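Long-range contacts in hypothetical bacterial 6-phosphogluconolactonase (Bacteroides fragilis, PDB 3SCY), which probably hydrolyses 6-phosphogluconolactone to 6-phosphogluconate, a step of the pentose phosphate pathway: residues 307-312 with 353-358; 16-21 with 30-35; 20-25 with 49-54. All coordinates share one frame; numbering follows the deposited sequence.

Overall arrangement
All three contacts centre on the blade that closes the seven-bladed propeller ring. Interactions 1 and 2 are buried and share its sheet, in which strands 354-360 and 13-20 are neighbours; interaction 3 is only partly buried and joins loops, sharing Thr20 and Tyr21 with interaction 2. Their chemistry follows their place. Within the blade, interaction 2 is paired by backbone hydrogen bonds. Between blades, interaction 1 has apolar packing, one side-chain-to-backbone bond and two waters. Among the loops, side-chain oxygens of interaction 3 grip backbone N-H groups. Arg309 of interaction 1 and Tyr21 of interaction 3 both approach an unidentified bound molecule.

Interaction 1. Residues 307-312 with 353-358; sequences HPRNFI and KPVCLK
Asn310 and Cys356 face each other with CA atoms 5.6 Å apart, where the short strands 310-312 and 354-358 run almost parallel, their axes 23° apart; no backbone-to-backbone hydrogen bond joins them. Asn310 supplies the direct polar link instead. Its CG lies anti to the backbone N (chi1 180°), close to Val355 O and Cys356 CA, and OD1 accepts the N-H of Leu357 at 2.8 Å. The bond is bent, 141° at the hydrogen, and the donor sits well above the plane of the amide carbonyl. CB of the same side chain rests against the carbonyl O of Val355 at 3.1 Å. Farther along, the contact turns apolar: Ile312 CG2 meets Leu357 CB at 3.8 Å, and the two side chains cross obliquely. Ile312 CD1 touches the backbone at Leu357 O and Lys358 CA. At the other end Arg309, extended from CG to NE, lays CD against Val355 CG1 at 3.9 Å. Two waters fill out the polar links. Water 1 accepts from Arg309 NE in the guanidinium plane and lies 2.7 Å from Val355 O, while water 2 links the strands, within hydrogen-bonding reach of Phe311 O and Leu357 O (2.8 Å from the latter), and takes a weak bond from Asn310 ND2. Val355 and Cys356 together face Gly19 in a classic beta bulge, and Arg309 NH2 bonds an unidentified bound molecule. These are the innermost strands of two blades in the seven-bladed beta-propeller, meeting by side chains and water beside the central channel.

Interaction 2. Residues 16-21 with 30-35; sequences MLVGTY and YTFRFN
Met16 pairs with Phe32 and Val18 with Tyr30 as antiparallel hydrogen-bonded pairs, and Leu17 with Thr31 forms the non-hydrogen-bonded pair between them. Four backbone bonds fix this register. Met16 N to Phe32 O is short at 2.8 Å and almost straight (178°), whereas Val18 N to Tyr30 O, at 2.7 Å, is bent to 143°; Phe32 N to Met16 O and Tyr30 N to Val18 O complete the set. Met16 O also receives a CA-H...O contact from Thr31 CA at 3.2 Å, as is common at non-hydrogen-bonded positions.

Apolar contacts divide between the two faces of the sheet. On one, Leu17 and Thr31 run alongside each other from neighbouring strands, CD2 of Leu17 3.7 Å from CG2 of Thr31. On the other, Val18 CG2, held beside its own backbone N, leans on Phe32 CE1 at 3.7 Å. The selenomethionine Met16 bends at chi3 (74°), which turns CE towards Phe32 CD1 at 4.1 Å. Thr20 CG2 meets the rim of the Tyr30 ring near its plane, while the Tyr30 hydroxyl bonds Lys27 N.

The two strands form a hairpin in the middle of a four-stranded antiparallel sheet. Strand 41-48 flanks 28-35 on its outer side, strand 354-360 flanks 13-20 on the inner, and strand 329-335 of the adjoining blade packs against Met16 and Val18 through Ile330.

Interaction 3. Residues 20-25 with 49-54; sequences TYTSGN and VANPSY
Asn51 and Thr22 grip one another through a reciprocal pair of hydrogen bonds, each side-chain oxygen taking the other residue's backbone N-H. Thr22 N donates to Asn51 OD1 at 2.9 Å, nearly straight at 171°, and Asn51 N donates to Thr22 OG1 over the same length. The second bond depends on Thr22 chi1 (53°), which sets OG1 between the backbone N and the carbonyl carbon. Asn51 OD1 also accepts a hydrogen bond from water 3, whose O lies 2.6 Å away. The other end of the amide is engaged too, since ND2 bonds Glu69 O. The Thr22 methyl, CG2, packs on the same loop, 3.4 Å from Val49 O and near Pro52 CD.

Thr20 adds mainly backbone: its N makes a weak bond to Pro52 O, and its O lies 3.2 Å from Pro52 CD. Pro52 is the centre of an inverse gamma turn, which carries the chain sharply past Thr20. Beside this, Tyr21 presents the edge of its ring to Asn51, ring and amide planes 73° apart, and Ser53 CB lies obliquely against the hydroxyl-bearing end of the ring, 3.6 Å from both CE1 and CZ. Glu69 OE1 ties the hydroxyls of Tyr21 and Ser53 together.

Residues 20-25 turn between two strands of one blade, while 49-54 cross from its outermost strand to the innermost strand of the next, so the contact clamps an inter-blade connection of the beta-propeller beside Tyr21, which approaches an unidentified bound molecule.

Interaction 1. Residues 307-312 with 353-358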
loop_
_atom_site.group_PDB
_atom_site.type_symbol
_atom_site.label_atom_id
_atom_site.label_comp_id
_atom_site.label_asym_id
_atom_site.label_seq_id
_atom_site.Cartn_x
_atom_site.Cartn_y
_atom_site.Cartn_z
ATOM N N HIS A 307 -14.281 4.067 7.300
ATOM C CA HIS A 307 -13.256 4.417 6.325
ATOM C C HIS A 307 -11.970 3.579 6.492
ATOM O O HIS A 307 -10.882 4.135 6.698
ATOM C CB HIS A 307 -12.964 5.924 6.333
ATOM C CG HIS A 307 -12.461 6.439 5.016
ATOM N ND1 HIS A 307 -13.329 6.916 4.048
ATOM C CD2 HIS A 307 -11.186 6.508 4.537
ATOM C CE1 HIS A 307 -12.561 7.298 3.035
ATOM N NE2 HIS A 307 -11.268 7.059 3.279
ATOM N N PRO A 308 -12.096 2.238 6.277
ATOM C CA PRO A 308 -10.911 1.347 6.301
ATOM C C PRO A 308 -10.091 1.471 5.013
ATOM O O PRO A 308 -10.098 0.594 4.160
ATOM C CB PRO A 308 -11.532 -0.049 6.425
ATOM C CG PRO A 308 -12.864 0.070 5.730
ATOM C CD PRO A 308 -13.346 1.475 6.040
ATOM N N ARG A 309 -9.362 2.576 4.864
ATOM C CA ARG A 309 -8.558 2.817 3.657
ATOM C C ARG A 309 -7.310 1.881 3.555
ATOM O O ARG A 309 -6.768 1.656 2.466
ATOM C CB ARG A 309 -8.111 4.288 3.696
ATOM C CG ARG A 309 -7.069 4.726 2.664
ATOM C CD ARG A 309 -6.938 6.257 2.667
ATOM N NE ARG A 309 -5.786 6.679 1.860
ATOM C CZ ARG A 309 -5.860 7.390 0.738
ATOM N NH1 ARG A 309 -7.040 7.809 0.281
ATOM N NH2 ARG A 309 -4.754 7.690 0.059
ATOM N N ASN A 310 -6.868 1.353 4.704
ATOM C CA ASN A 310 -5.672 0.536 4.781
ATOM C C ASN A 310 -5.793 -0.472 5.896
ATOM O O ASN A 310 -6.424 -0.195 6.911
ATOM C CB ASN A 310 -4.469 1.469 5.053
ATOM C CG ASN A 310 -3.148 0.740 5.161
ATOM O OD1 ASN A 310 -2.758 0.262 6.231
ATOM N ND2 ASN A 310 -2.489 0.548 4.037
ATOM N N PHE A 311 -5.196 -1.659 5.705
ATOM C CA PHE A 311 -5.137 -2.629 6.769
ATOM C C PHE A 311 -3.863 -3.447 6.556
ATOM O O PHE A 311 -3.136 -3.230 5.584
ATOM C CB PHE A 311 -6.424 -3.500 6.849
ATOM C CG PHE A 311 -6.704 -4.404 5.686
ATOM C CD1 PHE A 311 -7.385 -3.934 4.563
ATOM C CD2 PHE A 311 -6.334 -5.746 5.725
ATOM C CE1 PHE A 311 -7.641 -4.785 3.481
ATOM C CE2 PHE A 311 -6.578 -6.587 4.634
ATOM C CZ PHE A 311 -7.233 -6.098 3.523
ATOM N N ILE A 312 -3.570 -4.366 7.488
ATOM C CA ILE A 312 -2.375 -5.197 7.396
ATOM C C ILE A 312 -2.637 -6.496 8.142
ATOM O O ILE A 312 -3.446 -6.521 9.081
ATOM C CB ILE A 312 -1.145 -4.437 7.963
ATOM C CG1 ILE A 312 0.183 -5.135 7.591
ATOM C CG2 ILE A 312 -1.276 -4.183 9.491
ATOM C CD1 ILE A 312 1.411 -4.223 7.797
ATOM N N LYS A 353 -7.034 9.971 12.336
ATOM C CA LYS A 353 -7.004 9.768 10.877
ATOM C C LYS A 353 -5.904 8.785 10.424
ATOM O O LYS A 353 -5.118 9.132 9.532
ATOM C CB LYS A 353 -6.866 11.116 10.144
ATOM C CG LYS A 353 -7.990 12.080 10.500
ATOM C CD LYS A 353 -8.038 13.291 9.596
ATOM C CE LYS A 353 -9.206 14.193 9.963
ATOM N NZ LYS A 353 -9.110 14.711 11.348
ATOM N N PRO A 354 -5.852 7.548 10.995
ATOM C CA PRO A 354 -4.845 6.581 10.544
ATOM C C PRO A 354 -5.182 6.069 9.165
ATOM O O PRO A 354 -6.359 5.724 8.910
ATOM C CB PRO A 354 -4.915 5.464 11.585
ATOM C CG PRO A 354 -6.376 5.487 12.051
ATOM C CD PRO A 354 -6.744 6.968 12.033
ATOM N N VAL A 355 -4.175 6.037 8.268
ATOM C CA VAL A 355 -4.411 5.601 6.883
ATOM C C VAL A 355 -3.297 4.700 6.331
ATOM O O VAL A 355 -3.358 4.349 5.157
ATOM C CB VAL A 355 -4.660 6.820 5.926
ATOM C CG1 VAL A 355 -5.979 7.538 6.243
ATOM C CG2 VAL A 355 -3.502 7.823 5.956
ATOM N N CYS A 356 -2.275 4.332 7.129
ATOM C CA CYS A 356 -1.239 3.446 6.605
ATOM C C CYS A 356 -0.616 2.709 7.739
ATOM O O CYS A 356 -0.171 3.349 8.676
ATOM C CB CYS A 356 -0.193 4.204 5.806
ATOM S SG CYS A 356 1.038 3.115 5.044
ATOM N N LEU A 357 -0.588 1.374 7.669
ATOM C CA LEU A 357 0.010 0.523 8.673
ATOM C C LEU A 357 1.120 -0.277 8.053
ATOM O O LEU A 357 0.925 -0.882 6.988
ATOM C CB LEU A 357 -1.028 -0.447 9.264
ATOM C CG LEU A 357 -2.338 0.178 9.768
ATOM C CD1 LEU A 357 -3.288 -0.909 10.281
ATOM C CD2 LEU A 357 -2.076 1.197 10.861
ATOM N N LYS A 358 2.286 -0.287 8.702
ATOM C CA LYS A 358 3.408 -1.105 8.260
ATOM C C LYS A 358 4.107 -1.722 9.434
ATOM O O LYS A 358 4.079 -1.147 10.522
ATOM C CB LYS A 358 4.439 -0.271 7.458
ATOM C CG LYS A 358 3.926 0.265 6.118
ATOM C CD LYS A 358 3.731 -0.814 5.061
ATOM C CE LYS A 358 3.107 -0.207 3.837
ATOM N NZ LYS A 358 3.091 -1.177 2.701
HETATM O O HOH W 1 -3.242 5.582 2.749
HETATM O O HOH W 2 -0.659 -2.063 5.032
#

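Interaction 2. Residues 16-21 with 30-35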
loop_
_atom_site.group_PDB
_atom_site.type_symbol
_atom_site.label_atom_id
_atom_site.label_comp_id
_atom_site.label_asym_id
_atom_site.label_seq_id
_atom_site.Cartn_x
_atom_site.Cartn_y
_atom_site.Cartn_z
HETATM N N MSE A 16 5.313 -1.231 14.725
HETATM C CA MSE A 16 4.330 -0.782 13.755
HETATM C C MSE A 16 4.475 0.723 13.513
HETATM O O MSE A 16 4.549 1.505 14.462
HETATM C CB MSE A 16 2.918 -1.121 14.245
HETATM C CG MSE A 16 1.828 -0.668 13.265
HETATM SE SE MSE A 16 0.101 -1.353 13.763
HETATM C CE MSE A 16 -0.223 -0.329 15.102
ATOM N N LEU A 17 4.439 1.104 12.255
ATOM C CA LEU A 17 4.440 2.478 11.778
ATOM C C LEU A 17 3.029 2.817 11.365
ATOM O O LEU A 17 2.378 2.025 10.668
ATOM C CB LEU A 17 5.380 2.614 10.577
ATOM C CG LEU A 17 6.869 2.316 10.826
ATOM C CD1 LEU A 17 7.580 1.974 9.491
ATOM C CD2 LEU A 17 7.582 3.571 11.351
ATOM N N VAL A 18 2.547 3.999 11.768
ATOM C CA VAL A 18 1.209 4.441 11.410
ATOM C C VAL A 18 1.288 5.796 10.733
ATOM O O VAL A 18 1.682 6.775 11.375
ATOM C CB VAL A 18 0.273 4.505 12.634
ATOM C CG1 VAL A 18 -1.128 4.984 12.227
ATOM C CG2 VAL A 18 0.209 3.144 13.335
ATOM N N GLY A 19 0.891 5.830 9.467
ATOM C CA GLY A 19 0.759 7.067 8.700
ATOM C C GLY A 19 -0.659 7.597 8.879
ATOM O O GLY A 19 -1.604 6.832 9.113
ATOM N N THR A 20 -0.814 8.916 8.772
ATOM C CA THR A 20 -2.077 9.627 8.978
ATOM C C THR A 20 -2.254 10.818 8.067
ATOM O O THR A 20 -1.328 11.217 7.367
ATOM C CB THR A 20 -2.079 10.207 10.419
ATOM O OG1 THR A 20 -1.114 11.274 10.513
ATOM C CG2 THR A 20 -1.828 9.147 11.511
ATOM N N TYR A 21 -3.447 11.420 8.121
ATOM C CA TYR A 21 -3.674 12.753 7.565
ATOM C C TYR A 21 -3.562 13.710 8.738
ATOM O O TYR A 21 -4.024 13.395 9.841
ATOM C CB TYR A 21 -5.015 12.863 6.856
ATOM C CG TYR A 21 -4.991 12.220 5.490
ATOM C CD1 TYR A 21 -4.225 12.753 4.460
ATOM C CD2 TYR A 21 -5.704 11.055 5.236
ATOM C CE1 TYR A 21 -4.209 12.171 3.195
ATOM C CE2 TYR A 21 -5.709 10.471 3.972
ATOM C CZ TYR A 21 -4.939 11.018 2.960
ATOM O OH TYR A 21 -4.926 10.409 1.723
ATOM N N TYR A 30 3.073 7.839 13.779
ATOM C CA TYR A 30 3.061 7.288 15.123
ATOM C C TYR A 30 3.643 5.895 15.072
ATOM O O TYR A 30 3.425 5.160 14.095
ATOM C CB TYR A 30 1.640 7.268 15.685
ATOM C CG TYR A 30 1.063 8.645 15.915
ATOM C CD1 TYR A 30 0.401 9.323 14.894
ATOM C CD2 TYR A 30 1.230 9.300 17.133
ATOM C CE1 TYR A 30 -0.093 10.611 15.085
ATOM C CE2 TYR A 30 0.748 10.595 17.333
ATOM C CZ TYR A 30 0.062 11.233 16.311
ATOM O OH TYR A 30 -0.419 12.506 16.472
ATOM N N THR A 31 4.409 5.534 16.104
ATOM C CA THR A 31 4.999 4.202 16.179
ATOM C C THR A 31 4.537 3.495 17.448
ATOM O O THR A 31 4.302 4.140 18.477
ATOM C CB THR A 31 6.504 4.232 16.088
ATOM O OG1 THR A 31 7.014 5.008 17.165
ATOM C CG2 THR A 31 7.006 4.789 14.751
ATOM N N PHE A 32 4.390 2.172 17.346
ATOM C CA PHE A 32 3.872 1.314 18.420
ATOM C C PHE A 32 4.575 -0.014 18.450
ATOM O O PHE A 32 5.035 -0.493 17.417
ATOM C CB PHE A 32 2.346 1.023 18.203
ATOM C CG PHE A 32 1.434 2.228 18.145
ATOM C CD1 PHE A 32 1.295 2.960 16.968
ATOM C CD2 PHE A 32 0.730 2.640 19.267
ATOM C CE1 PHE A 32 0.479 4.088 16.921
ATOM C CE2 PHE A 32 -0.055 3.799 19.234
ATOM C CZ PHE A 32 -0.192 4.502 18.049
ATOM N N ARG A 33 4.583 -0.657 19.619
ATOM C CA ARG A 33 4.955 -2.048 19.684
ATOM C C ARG A 33 3.642 -2.823 19.539
ATOM O O ARG A 33 2.647 -2.423 20.138
ATOM C CB ARG A 33 5.670 -2.404 20.995
ATOM C CG ARG A 33 6.515 -3.675 20.844
ATOM C CD ARG A 33 7.819 -3.388 20.106
ATOM N NE ARG A 33 8.688 -2.602 20.976
ATOM C CZ ARG A 33 9.739 -1.884 20.606
ATOM N NH1 ARG A 33 10.090 -1.809 19.324
ATOM N NH2 ARG A 33 10.431 -1.208 21.508
ATOM N N PHE A 34 3.602 -3.875 18.726
ATOM C CA PHE A 34 2.372 -4.671 18.597
ATOM C C PHE A 34 2.716 -6.148 18.782
ATOM O O PHE A 34 3.554 -6.673 18.043
ATOM C CB PHE A 34 1.667 -4.425 17.233
ATOM C CG PHE A 34 0.390 -5.240 17.123
ATOM C CD1 PHE A 34 -0.797 -4.798 17.716
ATOM C CD2 PHE A 34 0.387 -6.477 16.484
ATOM C CE1 PHE A 34 -1.960 -5.572 17.659
ATOM C CE2 PHE A 34 -0.785 -7.240 16.414
ATOM C CZ PHE A 34 -1.944 -6.790 17.013
ATOM N N ASN A 35 2.055 -6.827 19.740
ATOM C CA ASN A 35 2.337 -8.239 19.966
ATOM C C ASN A 35 1.435 -9.093 19.065
ATOM O O ASN A 35 0.215 -9.074 19.236
ATOM C CB ASN A 35 2.149 -8.577 21.439
ATOM C CG ASN A 35 2.684 -9.921 21.799
ATOM O OD1 ASN A 35 2.389 -10.936 21.149
ATOM N ND2 ASN A 35 3.527 -9.955 22.813
#

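Interaction 3. Residues 20-25 with 49-54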
loop_
_atom_site.group_PDB
_atom_site.type_symbol
_atom_site.label_atom_id
_atom_site.label_comp_id
_atom_site.label_asym_id
_atom_site.label_seq_id
_atom_site.Cartn_x
_atom_site.Cartn_y
_atom_site.Cartn_z
ATOM N N THR A 20 -0.814 8.916 8.772
ATOM C CA THR A 20 -2.077 9.627 8.978
ATOM C C THR A 20 -2.254 10.818 8.067
ATOM O O THR A 20 -1.328 11.217 7.367
ATOM C CB THR A 20 -2.079 10.207 10.419
ATOM O OG1 THR A 20 -1.114 11.274 10.513
ATOM C CG2 THR A 20 -1.828 9.147 11.511
ATOM N N TYR A 21 -3.447 11.420 8.121
ATOM C CA TYR A 21 -3.674 12.753 7.565
ATOM C C TYR A 21 -3.562 13.710 8.738
ATOM O O TYR A 21 -4.024 13.395 9.841
ATOM C CB TYR A 21 -5.015 12.863 6.856
ATOM C CG TYR A 21 -4.991 12.220 5.490
ATOM C CD1 TYR A 21 -4.225 12.753 4.460
ATOM C CD2 TYR A 21 -5.704 11.055 5.236
ATOM C CE1 TYR A 21 -4.209 12.171 3.195
ATOM C CE2 TYR A 21 -5.709 10.471 3.972
ATOM C CZ TYR A 21 -4.939 11.018 2.960
ATOM O OH TYR A 21 -4.926 10.409 1.723
ATOM N N THR A 22 -2.904 14.857 8.529
ATOM C CA THR A 22 -2.637 15.782 9.622
ATOM C C THR A 22 -3.533 17.045 9.602
ATOM O O THR A 22 -3.182 18.005 10.284
ATOM C CB THR A 22 -1.147 16.159 9.608
ATOM O OG1 THR A 22 -0.771 16.632 8.308
ATOM C CG2 THR A 22 -0.259 14.982 9.976
ATOM N N SER A 23 -4.701 17.016 8.898
ATOM C CA SER A 23 -5.661 18.149 8.861
ATOM C C SER A 23 -6.320 18.367 10.222
ATOM O O SER A 23 -6.879 19.438 10.461
ATOM C CB SER A 23 -6.744 17.938 7.803
ATOM O OG SER A 23 -7.277 16.621 7.823
ATOM N N GLY A 24 -6.267 17.354 11.084
ATOM C CA GLY A 24 -6.824 17.413 12.431
ATOM C C GLY A 24 -5.738 17.522 13.482
ATOM O O GLY A 24 -4.820 18.332 13.340
ATOM N N ASN A 25 -5.810 16.664 14.514
ATOM C CA ASN A 25 -4.901 16.649 15.667
ATOM C C ASN A 25 -3.679 15.749 15.486
ATOM O O ASN A 25 -2.819 15.743 16.370
ATOM C CB ASN A 25 -5.644 16.209 16.933
ATOM C CG ASN A 25 -6.616 17.220 17.482
ATOM O OD1 ASN A 25 -6.384 18.437 17.454
ATOM N ND2 ASN A 25 -7.714 16.725 18.036
ATOM N N VAL A 49 5.297 15.280 10.905
ATOM C CA VAL A 49 5.391 15.151 9.441
ATOM C C VAL A 49 4.038 15.510 8.852
ATOM O O VAL A 49 3.049 15.017 9.356
ATOM C CB VAL A 49 5.788 13.711 8.981
ATOM C CG1 VAL A 49 6.318 13.728 7.552
ATOM C CG2 VAL A 49 6.784 13.040 9.919
ATOM N N ALA A 50 3.992 16.308 7.787
ATOM C CA ALA A 50 2.715 16.683 7.186
ATOM C C ALA A 50 2.189 15.636 6.220
ATOM O O ALA A 50 2.930 15.157 5.364
ATOM C CB ALA A 50 2.869 18.008 6.483
ATOM N N ASN A 51 0.894 15.249 6.397
ATOM C CA ASN A 51 0.166 14.271 5.580
ATOM C C ASN A 51 1.029 13.067 5.134
ATOM O O ASN A 51 1.119 12.776 3.931
ATOM C CB ASN A 51 -0.478 14.917 4.365
ATOM C CG ASN A 51 -1.674 15.739 4.726
ATOM O OD1 ASN A 51 -2.286 15.549 5.771
ATOM N ND2 ASN A 51 -1.900 16.788 3.957
ATOM N N PRO A 52 1.619 12.326 6.095
ATOM C CA PRO A 52 2.355 11.102 5.731
ATOM C C PRO A 52 1.357 9.942 5.518
ATOM O O PRO A 52 1.252 9.016 6.338
ATOM C CB PRO A 52 3.259 10.892 6.945
ATOM C CG PRO A 52 2.442 11.392 8.103
ATOM C CD PRO A 52 1.596 12.527 7.568
ATOM N N SER A 53 0.545 10.051 4.440
ATOM C CA SER A 53 -0.562 9.107 4.244
ATOM C C SER A 53 -0.131 7.706 3.790
ATOM O O SER A 53 -0.935 6.767 3.821
ATOM C CB SER A 53 -1.582 9.671 3.277
ATOM O OG SER A 53 -0.970 9.774 2.008
ATOM N N TYR A 54 1.109 7.577 3.363
ATOM C CA TYR A 54 1.680 6.296 3.002
ATOM C C TYR A 54 3.141 6.347 3.351
ATOM O O TYR A 54 3.800 7.375 3.161
ATOM C CB TYR A 54 1.462 5.935 1.499
ATOM C CG TYR A 54 1.322 4.443 1.305
ATOM C CD1 TYR A 54 0.088 3.815 1.479
ATOM C CD2 TYR A 54 2.440 3.638 1.082
ATOM C CE1 TYR A 54 -0.030 2.427 1.453
ATOM C CE2 TYR A 54 2.325 2.241 1.032
ATOM C CZ TYR A 54 1.085 1.649 1.219
ATOM O OH TYR A 54 0.920 0.275 1.197
HETATM O O HOH W 3 -4.749 16.425 5.993
#